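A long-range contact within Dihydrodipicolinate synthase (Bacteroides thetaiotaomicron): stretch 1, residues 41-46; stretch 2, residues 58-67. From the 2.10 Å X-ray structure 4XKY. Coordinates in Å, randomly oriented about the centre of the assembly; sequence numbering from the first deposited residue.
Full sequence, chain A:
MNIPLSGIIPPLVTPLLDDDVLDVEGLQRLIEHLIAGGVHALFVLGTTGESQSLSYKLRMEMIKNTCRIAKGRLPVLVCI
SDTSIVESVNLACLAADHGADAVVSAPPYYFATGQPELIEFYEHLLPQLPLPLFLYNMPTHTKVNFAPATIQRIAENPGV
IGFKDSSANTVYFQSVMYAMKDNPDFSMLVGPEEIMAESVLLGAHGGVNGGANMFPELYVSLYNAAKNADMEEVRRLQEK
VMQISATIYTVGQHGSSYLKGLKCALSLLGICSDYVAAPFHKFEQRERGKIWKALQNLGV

Stretch 1, residues 41-46: ALFVLG
Stretch 2 (58-67) LRMEMIKNTC

A short strand, Leu42 to Val44, lies against a helix that spans Leu58 to Cys67 and extends past both ends. Their axes run nearly antiparallel, at 164°, and approach to 10.0 Å, leaving room for one layer of side chains. Register is set by Val44 CA to Ile63 CA at 7.0 Å and Leu45 CA to Arg59 CA at 7.1 Å. The strand is extended (phi/psi -119/131, -115/114, -108/152 for Leu42, Phe43, Val44); Leu45 then turns to 67/27, a left-handed conformation that still points its CA-to-CB bond toward the helix. Alternation sends Leu42 and Val44 toward it and Phe43 (chi1 t) away.

Helical phi/psi stays near -62/-44, held by i to i-4 backbone bonds such as Met62 N to Leu58 O, 2.9 Å, and Ile63 N to Arg59 O, 3.2 Å. No hydrogen bond crosses between the stretches; contact is largely apolar packing, burying 318 Å² in total.

Leu45 (m, t) has the most area covered by the other stretch, 86 Å². Its CD1 lies 3.7 Å from Ile63 CD1, 3.8 Å from Arg59 CB and 3.7 Å from Arg59 O, while its CD2 sits 4.0 Å from Met62 CG. Ile63 (m, t) leaves the helix sideways, yet its end comes nearer. Val44 (m) places CG1 3.6 Å from Thr66 CG2 and 3.9 Å from Met62 CE, with CG2 4.4 Å from Ile63 CG1. Met62 (t, p, t) thus touches both Val44 and Leu45. Leu42 (m, t) adds a looser contact, CD1 to Thr66 CG2 at 4.2 Å.

Two helix residues at the contact place their side-chain bonds off the strand. Thr66 (m) donates OG1 to Met62 O at 2.8 Å, pairing the hydroxyl within the helix although Thr66 OG1 also lies 3.7 Å from Val44 CG1. Arg59 (m, t, p) offers CB and its carbonyl to Leu45; its guanidinium bonds elsewhere in the structure.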

ATOM      1  N   ALA A  41      10.934  30.624 -13.387  1.00 35.50           N
ATOM      2  CA  ALA A  41      10.461  30.916 -12.050  1.00 34.17           C
ATOM      3  C   ALA A  41      11.280  30.129 -11.074  1.00 34.07           C
ATOM      4  O   ALA A  41      12.047  29.267 -11.469  1.00 35.43           O
ATOM      5  CB  ALA A  41       8.985  30.566 -11.911  1.00 34.74           C
ATOM      6  N   LEU A  42      11.128  30.464  -9.802  1.00 33.26           N
ATOM      7  CA  LEU A  42      11.757  29.756  -8.696  1.00 32.68           C
ATOM      8  C   LEU A  42      10.683  29.203  -7.782  1.00 32.93           C
ATOM      9  O   LEU A  42       9.765  29.934  -7.376  1.00 35.93           O
ATOM     10  CB  LEU A  42      12.600  30.725  -7.875  1.00 33.76           C
ATOM     11  CG  LEU A  42      13.562  31.607  -8.669  1.00 35.42           C
ATOM     12  CD1 LEU A  42      14.284  32.550  -7.720  1.00 37.48           C
ATOM     13  CD2 LEU A  42      14.579  30.778  -9.425  1.00 34.30           C
ATOM     14  N   PHE A  43      10.813  27.926  -7.444  1.00 31.73           N
ATOM     15  CA  PHE A  43       9.873  27.244  -6.601  1.00 30.71           C
ATOM     16  C   PHE A  43      10.590  26.853  -5.323  1.00 30.43           C
ATOM     17  O   PHE A  43      11.547  26.068  -5.351  1.00 28.47           O
ATOM     18  CB  PHE A  43       9.300  26.035  -7.337  1.00 32.65           C
ATOM     19  CG  PHE A  43       8.417  25.172  -6.489  1.00 36.26           C
ATOM     20  CD1 PHE A  43       7.501  25.730  -5.606  1.00 39.50           C
ATOM     21  CD2 PHE A  43       8.513  23.793  -6.552  1.00 39.69           C
ATOM     22  CE1 PHE A  43       6.710  24.918  -4.806  1.00 41.96           C
ATOM     23  CE2 PHE A  43       7.708  22.974  -5.763  1.00 40.26           C
ATOM     24  CZ  PHE A  43       6.808  23.541  -4.890  1.00 40.82           C
ATOM     25  N   VAL A  44      10.177  27.444  -4.201  1.00 30.46           N
ATOM     26  CA  VAL A  44      10.844  27.129  -2.943  1.00 30.29           C
ATOM     27  C   VAL A  44       9.991  26.286  -2.019  1.00 28.52           C
ATOM     28  O   VAL A  44       8.756  26.350  -2.051  1.00 25.91           O
ATOM     29  CB  VAL A  44      11.369  28.360  -2.196  1.00 32.06           C
ATOM     30  CG1 VAL A  44      12.276  29.181  -3.114  1.00 32.28           C
ATOM     31  CG2 VAL A  44      10.249  29.226  -1.653  1.00 33.02           C
ATOM     32  N   LEU A  45      10.715  25.524  -1.201  1.00 27.58           N
ATOM     33  CA  LEU A  45      10.177  24.617  -0.195  1.00 28.96           C
ATOM     34  C   LEU A  45       9.404  23.418  -0.751  1.00 27.72           C
ATOM     35  O   LEU A  45       8.533  22.886  -0.099  1.00 27.68           O
ATOM     36  CB  LEU A  45       9.348  25.406   0.837  1.00 30.77           C
ATOM     37  CG  LEU A  45      10.169  26.451   1.598  1.00 31.88           C
ATOM     38  CD1 LEU A  45       9.301  27.142   2.629  1.00 32.93           C
ATOM     39  CD2 LEU A  45      11.366  25.842   2.301  1.00 33.40           C
ATOM     40  N   GLY A  46       9.714  22.992  -1.957  1.00 28.61           N
ATOM     41  CA  GLY A  46       9.200  21.718  -2.453  1.00 28.84           C
ATOM     42  C   GLY A  46       9.936  20.587  -1.719  1.00 30.31           C
ATOM     43  O   GLY A  46      10.726  20.845  -0.786  1.00 26.86           O
ATOM     44  N   LEU A  58      13.582  27.943   9.681  1.00 30.84           N
ATOM     45  CA  LEU A  58      14.383  27.814   8.467  1.00 30.93           C
ATOM     46  C   LEU A  58      13.543  27.948   7.215  1.00 29.74           C
ATOM     47  O   LEU A  58      13.954  28.595   6.272  1.00 30.26           O
ATOM     48  CB  LEU A  58      15.131  26.501   8.466  1.00 32.13           C
ATOM     49  CG  LEU A  58      16.383  26.343   7.636  1.00 34.24           C
ATOM     50  CD1 LEU A  58      17.306  27.522   7.761  1.00 36.23           C
ATOM     51  CD2 LEU A  58      17.087  25.100   8.114  1.00 34.54           C
ATOM     52  N   ARG A  59      12.343  27.387   7.223  1.00 28.62           N
ATOM     53  CA  ARG A  59      11.433  27.569   6.102  1.00 29.42           C
ATOM     54  C   ARG A  59      11.166  29.088   5.900  1.00 30.17           C
ATOM     55  O   ARG A  59      11.166  29.575   4.783  1.00 29.17           O
ATOM     56  CB  ARG A  59      10.146  26.785   6.332  1.00 30.04           C
ATOM     57  CG  ARG A  59      10.366  25.284   6.338  1.00 32.06           C
ATOM     58  CD  ARG A  59       9.299  24.544   7.117  1.00 34.74           C
ATOM     59  NE  ARG A  59       8.066  24.435   6.347  1.00 36.37           N
ATOM     60  CZ  ARG A  59       6.906  24.029   6.847  1.00 38.30           C
ATOM     61  NH1 ARG A  59       6.808  23.709   8.141  1.00 38.89           N
ATOM     62  NH2 ARG A  59       5.839  23.969   6.056  1.00 39.00           N
ATOM     63  N   MET A  60      10.976  29.834   6.981  1.00 31.11           N
ATOM     64  CA  MET A  60      10.735  31.276   6.843  1.00 32.66           C
ATOM     65  C   MET A  60      11.946  32.013   6.285  1.00 31.31           C
ATOM     66  O   MET A  60      11.796  32.863   5.417  1.00 29.43           O
ATOM     67  CB  MET A  60      10.265  31.896   8.149  1.00 36.01           C
ATOM     68  CG  MET A  60       8.867  31.411   8.502  1.00 40.37           C
ATOM     69  SD  MET A  60       8.073  32.055   9.996  1.00 49.35           S
ATOM     70  CE  MET A  60       9.381  31.980  11.220  1.00 47.12           C
ATOM     71  N   GLU A  61      13.137  31.662   6.747  1.00 31.84           N
ATOM     72  CA  GLU A  61      14.353  32.260   6.219  1.00 32.53           C
ATOM     73  C   GLU A  61      14.565  31.951   4.737  1.00 30.92           C
ATOM     74  O   GLU A  61      15.033  32.804   4.001  1.00 30.99           O
ATOM     75  CB  GLU A  61      15.557  31.831   7.032  1.00 34.17           C
ATOM     76  CG  GLU A  61      15.463  32.320   8.464  1.00 39.22           C
ATOM     77  CD  GLU A  61      16.664  31.959   9.309  1.00 44.32           C
ATOM     78  OE1 GLU A  61      17.542  31.207   8.832  1.00 51.97           O
ATOM     79  OE2 GLU A  61      16.707  32.406  10.472  1.00 50.19           O
ATOM     80  N   MET A  62      14.207  30.751   4.299  1.00 28.31           N
ATOM     81  CA  MET A  62      14.363  30.418   2.904  1.00 29.33           C
ATOM     82  C   MET A  62      13.463  31.307   2.062  1.00 30.79           C
ATOM     83  O   MET A  62      13.884  31.801   1.042  1.00 31.81           O
ATOM     84  CB  MET A  62      14.028  28.962   2.635  1.00 28.96           C
ATOM     85  CG  MET A  62      14.131  28.508   1.170  1.00 28.55           C
ATOM     86  SD  MET A  62      15.789  28.708   0.469  1.00 27.27           S
ATOM     87  CE  MET A  62      15.531  28.071  -1.181  1.00 26.61           C
ATOM     88  N   ILE A  63      12.210  31.468   2.479  1.00 31.76           N
ATOM     89  CA  ILE A  63      11.280  32.327   1.782  1.00 31.84           C
ATOM     90  C   ILE A  63      11.779  33.772   1.710  1.00 32.64           C
ATOM     91  O   ILE A  63      11.807  34.361   0.629  1.00 31.70           O
ATOM     92  CB  ILE A  63       9.912  32.285   2.470  1.00 31.81           C
ATOM     93  CG1 ILE A  63       9.273  30.916   2.244  1.00 31.72           C
ATOM     94  CG2 ILE A  63       8.971  33.376   1.952  1.00 33.56           C
ATOM     95  CD1 ILE A  63       8.131  30.626   3.193  1.00 30.47           C
ATOM     96  N   LYS A  64      12.140  34.338   2.863  1.00 34.77           N
ATOM     97  CA  LYS A  64      12.592  35.725   2.938  1.00 37.71           C
ATOM     98  C   LYS A  64      13.832  35.949   2.090  1.00 35.89           C
ATOM     99  O   LYS A  64      13.839  36.814   1.227  1.00 36.68           O
ATOM    100  CB  LYS A  64      12.907  36.145   4.372  1.00 42.71           C
ATOM    101  CG  LYS A  64      11.728  36.175   5.350  1.00 47.43           C
ATOM    102  CD  LYS A  64      12.121  36.972   6.606  1.00 52.79           C
ATOM    103  CE  LYS A  64      11.538  36.444   7.913  1.00 55.29           C
ATOM    104  NZ  LYS A  64      12.294  35.264   8.435  1.00 56.50           N
ATOM    105  N   ASN A  65      14.889  35.181   2.318  1.00 33.62           N
ATOM    106  CA  ASN A  65      16.095  35.342   1.481  1.00 32.63           C
ATOM    107  C   ASN A  65      15.850  35.120  -0.009  1.00 31.42           C
ATOM    108  O   ASN A  65      16.420  35.831  -0.833  1.00 31.67           O
ATOM    109  CB  ASN A  65      17.241  34.440   1.952  1.00 32.65           C
ATOM    110  CG  ASN A  65      17.917  34.976   3.177  1.00 33.60           C
ATOM    111  OD1 ASN A  65      18.840  35.788   3.088  1.00 35.84           O
ATOM    112  ND2 ASN A  65      17.423  34.577   4.340  1.00 34.36           N
ATOM    113  N   THR A  66      15.030  34.126  -0.376  1.00 30.84           N
ATOM    114  CA  THR A  66      14.789  33.878  -1.806  1.00 30.07           C
ATOM    115  C   THR A  66      14.106  35.119  -2.472  1.00 31.38           C
ATOM    116  O   THR A  66      14.484  35.551  -3.560  1.00 29.78           O
ATOM    117  CB  THR A  66      13.987  32.595  -2.052  1.00 30.62           C
ATOM    118  OG1 THR A  66      14.726  31.458  -1.593  1.00 28.93           O
ATOM    119  CG2 THR A  66      13.743  32.429  -3.527  1.00 31.78           C
ATOM    120  N   CYS A  67      13.107  35.689  -1.815  1.00 33.38           N
ATOM    121  CA  CYS A  67      12.429  36.864  -2.371  1.00 35.35           C
ATOM    122  C   CYS A  67      13.383  38.058  -2.404  1.00 35.78           C
ATOM    123  O   CYS A  67      13.432  38.750  -3.404  1.00 35.71           O
ATOM    124  CB  CYS A  67      11.184  37.223  -1.592  1.00 36.79           C
ATOM    125  SG  CYS A  67       9.885  35.981  -1.593  1.00 39.80           S
TER